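PDB 7A03: M32 carboxypeptidase from Chitinophagaceae bacterium, which probably acts as a metal-dependent carboxypeptidase of the M32 (Taq) family, removing amino acids one at a time from the C-terminal ends of peptides. Local coordinates for residues Ala12-Lys15 against Gln16-Lys20; Thr280-Tyr283 against Gly284-Cys287. All coordinates share one frame; numbering follows the deposited sequence.

Contact 1 of 2, residues Ala12-Lys15 against Gln16-Lys20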
loop_
_atom_site.group_PDB
_atom_site.type_symbol
_atom_site.label_atom_id
_atom_site.label_comp_id
_atom_site.label_asym_id
_atom_site.label_seq_id
_atom_site.Cartn_x
_atom_site.Cartn_y
_atom_site.Cartn_z
ATOM N N ALA A 12 4.982 29.493 14.051
ATOM C CA ALA A 12 5.312 29.860 12.680
ATOM C C ALA A 12 6.727 29.430 12.318
ATOM O O ALA A 12 6.983 29.045 11.174
ATOM C CB ALA A 12 5.116 31.363 12.460
ATOM N N ALA A 13 7.653 29.452 13.286
ATOM C CA ALA A 13 9.006 28.985 12.977
ATOM C C ALA A 13 9.037 27.474 12.771
ATOM O O ALA A 13 9.749 26.972 11.889
ATOM C CB ALA A 13 9.988 29.417 14.070
ATOM N N TYR A 14 8.256 26.738 13.570
ATOM C CA TYR A 14 8.092 25.303 13.334
ATOM C C TYR A 14 7.560 25.027 11.927
ATOM O O TYR A 14 8.086 24.173 11.197
ATOM C CB TYR A 14 7.170 24.718 14.403
ATOM C CG TYR A 14 6.498 23.425 14.012
ATOM C CD1 TYR A 14 7.194 22.221 14.034
ATOM C CD2 TYR A 14 5.157 23.404 13.643
ATOM C CE1 TYR A 14 6.570 21.018 13.681
ATOM C CE2 TYR A 14 4.534 22.228 13.290
ATOM C CZ TYR A 14 5.237 21.032 13.315
ATOM O OH TYR A 14 4.580 19.867 12.955
ATOM N N LYS A 15 6.503 25.738 11.536
ATOM C CA LYS A 15 5.920 25.543 10.215
ATOM C C LYS A 15 6.916 25.875 9.105
ATOM O O LYS A 15 7.009 25.146 8.110
ATOM C CB LYS A 15 4.637 26.373 10.098
ATOM C CG LYS A 15 3.789 26.095 8.878
ATOM C CD LYS A 15 2.545 26.973 8.895
ATOM C CE LYS A 15 1.677 26.740 7.670
ATOM N NZ LYS A 15 0.555 27.720 7.621
ATOM N N GLN A 16 7.693 26.951 9.274
ATOM C CA GLN A 16 8.677 27.319 8.262
ATOM C C GLN A 16 9.722 26.216 8.101
ATOM O O GLN A 16 10.054 25.808 6.978
ATOM C CB GLN A 16 9.321 28.658 8.643
ATOM C CG GLN A 16 10.389 29.154 7.683
ATOM C CD GLN A 16 11.762 28.597 8.005
ATOM O OE1 GLN A 16 12.153 28.523 9.170
ATOM N NE2 GLN A 16 12.505 28.202 6.971
ATOM N N LYS A 17 10.219 25.685 9.223
ATOM C CA LYS A 17 11.225 24.627 9.133
ATOM C C LYS A 17 10.662 23.382 8.464
ATOM O O LYS A 17 11.319 22.766 7.602
ATOM C CB LYS A 17 11.762 24.289 10.519
ATOM C CG LYS A 17 12.607 25.390 11.132
ATOM C CD LYS A 17 13.011 25.023 12.552
ATOM C CE LYS A 17 13.848 26.120 13.185
ATOM N NZ LYS A 17 15.133 26.347 12.464
ATOM N N MET A 18 9.449 22.980 8.860
ATOM C CA MET A 18 8.855 21.772 8.297
ATOM C C MET A 18 8.533 21.956 6.823
ATOM O O MET A 18 8.648 21.015 6.031
ATOM C CB MET A 18 7.583 21.414 9.061
ATOM C CG MET A 18 7.811 21.093 10.530
ATOM S SD MET A 18 9.057 19.820 10.819
ATOM C CE MET A 18 8.166 18.379 10.240
ATOM N N GLN A 19 8.129 23.160 6.429
ATOM C CA GLN A 19 7.784 23.360 5.032
ATOM C C GLN A 19 9.027 23.382 4.155
ATOM O O GLN A 19 8.990 22.887 3.028
ATOM C CB GLN A 19 6.877 24.581 4.894
ATOM C CG GLN A 19 5.527 24.279 5.562
ATOM C CD GLN A 19 4.476 25.335 5.334
ATOM O OE1 GLN A 19 4.782 26.511 5.142
ATOM N NE2 GLN A 19 3.210 24.917 5.373
ATOM N N LYS A 20 10.154 23.873 4.686
ATOM C CA LYS A 20 11.420 23.776 3.956
ATOM C C LYS A 20 11.826 22.315 3.753
ATOM O O LYS A 20 12.188 21.892 2.636
ATOM C CB LYS A 20 12.494 24.540 4.736
ATOM C CG LYS A 20 13.903 24.447 4.168
ATOM C CD LYS A 20 14.841 25.296 5.008
ATOM C CE LYS A 20 16.286 25.051 4.630
ATOM N NZ LYS A 20 17.200 25.840 5.507
#
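Tyr14 and Met18 meet one turn apart, the methionine CG lying over a face of the phenol ring at 3.9 Å from its centroid. This is a CH-pi contact, closest at Tyr14 CE1, which stands 3.4 Å from Met18 CG. The sulfur sits further out, with Met18 SD 4.9 Å from the ring centroid, an oblique Met-aromatic contact. The first torsion of the methionine (chi1 -62°) sets CG beside the backbone N and over the ring, and the chain then bends at chi2 (-53°) and again at chi3. Leu71 and Leu74 of helix 65-74 touch the ring, and its hydroxyl is hydrogen-bonded to Ser91 of helix 82-100, which satisfies the polar end of a buried side chain. Around the helix, Lys15 and Gln19 make the second pair. The lysine is fully extended, CG anti to the backbone N (chi1 -170°), and its aliphatic stem passes the glutamine amide, with Lys15 CE 3.3 Å from Gln19 NE2 and Lys15 CG 3.7 Å from Gln19 CD. These are contacts of stem against amide; the NE2 group itself gives its hydrogen bond to the carbonyl of Tyr283, and the ammonium makes a long, weak ion pair with Glu281. Beneath the side chains run four consecutive i to i+4 backbone bonds, from Gln16 N to Ala12 O at 2.9 Å through Gln19 N to Lys15 O at 2.8 Å. The arrangement is typical of an amphipathic alpha-helix, here the N-terminal helix 9-37, with Tyr14 and Met18 on its buried side.

Contact 2 of 2, residues Thr280-Tyr283 against Gly284-Cys287; sequences TEQY and GLPC
Gln282 sets CG beside its backbone N (chi1 -68°) and bends again at chi2 (-69°), which brings its amide oxygen to Leu285 and Cys287. Gln282 OE1 lies 3.4 Å from Cys287 CB and 3.7 Å from Leu285 CD1, two van der Waals contacts made by a polar atom whose hydrogen bond comes from elsewhere, from the side-chain amide of Asn87 on helix 82-100. The same asparagine accepts a bond from the backbone N of Cys287, so Asn87 bonds both the Gln282 side chain and the Cys287 backbone. The glutamine and leucine side chains lie at about a right angle to each other, and Leu285 CB also rests 3.4 Å from Gln282 O. That carbonyl closes a type II beta turn, Gln282 to Leu285, by accepting a hydrogen bond from Leu285 N at 2.9 Å, with an N-H...O angle of 154°. Gly284 holds the third position with positive phi, where a CB would be jammed against the carbonyl oxygen of Tyr283. With an alanine here in place of Gln282, the Asn87 amide would probably lose its acceptor and a gap would open beside Leu285 CD1 and Cys287 CB. Tyr283, at the second position of the turn, points its CB away from the segment that follows, yet its CG stays 3.5 Å from Gly284 N, which approaches the ring obliquely. Helix 9-37 meets the turn at two places: Asp23 and Asn26 both hydrogen-bond the Tyr283 hydroxyl at the far end of the phenol, and Tyr14 and Met18 pack against Leu285.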
loop_
_atom_site.group_PDB
_atom_site.type_symbol
_atom_site.label_atom_id
_atom_site.label_comp_id
_atom_site.label_asym_id
_atom_site.label_seq_id
_atom_site.Cartn_x
_atom_site.Cartn_y
_atom_site.Cartn_z
ATOM N N THR A 280 -3.953 21.827 1.802
ATOM C CA THR A 280 -2.750 22.547 1.401
ATOM C C THR A 280 -2.167 23.368 2.542
ATOM O O THR A 280 -0.944 23.536 2.612
ATOM C CB THR A 280 -3.023 23.424 0.173
ATOM O OG1 THR A 280 -4.120 24.300 0.448
ATOM C CG2 THR A 280 -3.359 22.562 -1.014
ATOM N N GLU A 281 -3.008 23.866 3.455
ATOM C CA GLU A 281 -2.504 24.665 4.570
ATOM C C GLU A 281 -1.682 23.842 5.555
ATOM O O GLU A 281 -0.948 24.422 6.366
ATOM C CB GLU A 281 -3.652 25.358 5.304
ATOM C CG GLU A 281 -3.266 26.687 5.950
ATOM C CD GLU A 281 -2.678 27.680 4.954
ATOM O OE1 GLU A 281 -3.141 27.715 3.791
ATOM O OE2 GLU A 281 -1.748 28.424 5.338
ATOM N N GLN A 282 -1.797 22.512 5.502
ATOM C CA GLN A 282 -1.044 21.612 6.357
ATOM C C GLN A 282 0.146 20.995 5.651
ATOM O O GLN A 282 0.724 20.029 6.160
ATOM C CB GLN A 282 -1.965 20.513 6.889
ATOM C CG GLN A 282 -2.985 21.030 7.842
ATOM C CD GLN A 282 -2.375 21.481 9.145
ATOM O OE1 GLN A 282 -1.597 20.745 9.765
ATOM N NE2 GLN A 282 -2.744 22.681 9.593
ATOM N N TYR A 283 0.523 21.537 4.496
ATOM C CA TYR A 283 1.674 21.058 3.744
ATOM C C TYR A 283 2.896 20.939 4.649
ATOM O O TYR A 283 3.242 21.878 5.369
ATOM C CB TYR A 283 1.949 22.089 2.657
ATOM C CG TYR A 283 3.219 21.879 1.857
ATOM C CD1 TYR A 283 3.240 21.004 0.786
ATOM C CD2 TYR A 283 4.395 22.569 2.169
ATOM C CE1 TYR A 283 4.384 20.818 0.033
ATOM C CE2 TYR A 283 5.540 22.385 1.416
ATOM C CZ TYR A 283 5.529 21.510 0.360
ATOM O OH TYR A 283 6.665 21.333 -0.386
ATOM N N GLY A 284 3.536 19.772 4.628
ATOM C CA GLY A 284 4.729 19.555 5.423
ATOM C C GLY A 284 4.499 19.152 6.862
ATOM O O GLY A 284 5.469 18.830 7.557
ATOM N N LEU A 285 3.255 19.132 7.335
ATOM C CA LEU A 285 2.938 18.892 8.736
ATOM C C LEU A 285 2.186 17.579 8.880
ATOM O O LEU A 285 1.546 17.110 7.931
ATOM C CB LEU A 285 2.066 20.030 9.283
ATOM C CG LEU A 285 2.520 21.446 8.916
ATOM C CD1 LEU A 285 1.604 22.494 9.539
ATOM C CD2 LEU A 285 3.939 21.683 9.405
ATOM N N PRO A 286 2.228 16.959 10.066
ATOM C CA PRO A 286 1.574 15.649 10.210
ATOM C C PRO A 286 0.105 15.652 9.828
ATOM O O PRO A 286 -0.369 14.694 9.208
ATOM C CB PRO A 286 1.816 15.289 11.686
ATOM C CG PRO A 286 3.098 16.032 12.032
ATOM C CD PRO A 286 2.983 17.337 11.273
ATOM N N CYS A 287 -0.622 16.725 10.140
ATOM C CA CYS A 287 -2.025 16.790 9.755
ATOM C C CYS A 287 -2.226 17.111 8.274
ATOM O O CYS A 287 -3.369 17.247 7.843
ATOM C CB CYS A 287 -2.822 17.707 10.691
ATOM S SG CYS A 287 -2.890 17.073 12.396
#

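In the fold
Contact 1, early in the chain on helix 9-37, and contact 2, in the loop between helices 258-277 and 293-307, have centres about 10 Å apart although more than 250 residues separate them in sequence. They touch directly: Met18 CB lies 3.7 Å from Gly284 O, and Tyr14 OH packs against Pro286 CD at 3.4 Å. Helix 82-100 borders both. The N-terminal helix is thereby joined to the loop that follows helix 258-277; that helix 258-277 bears a pattern consistent with the HExxH zinc-binding motif of M32 peptidases, His267, Glu268 and His271, with no metal bound to it here.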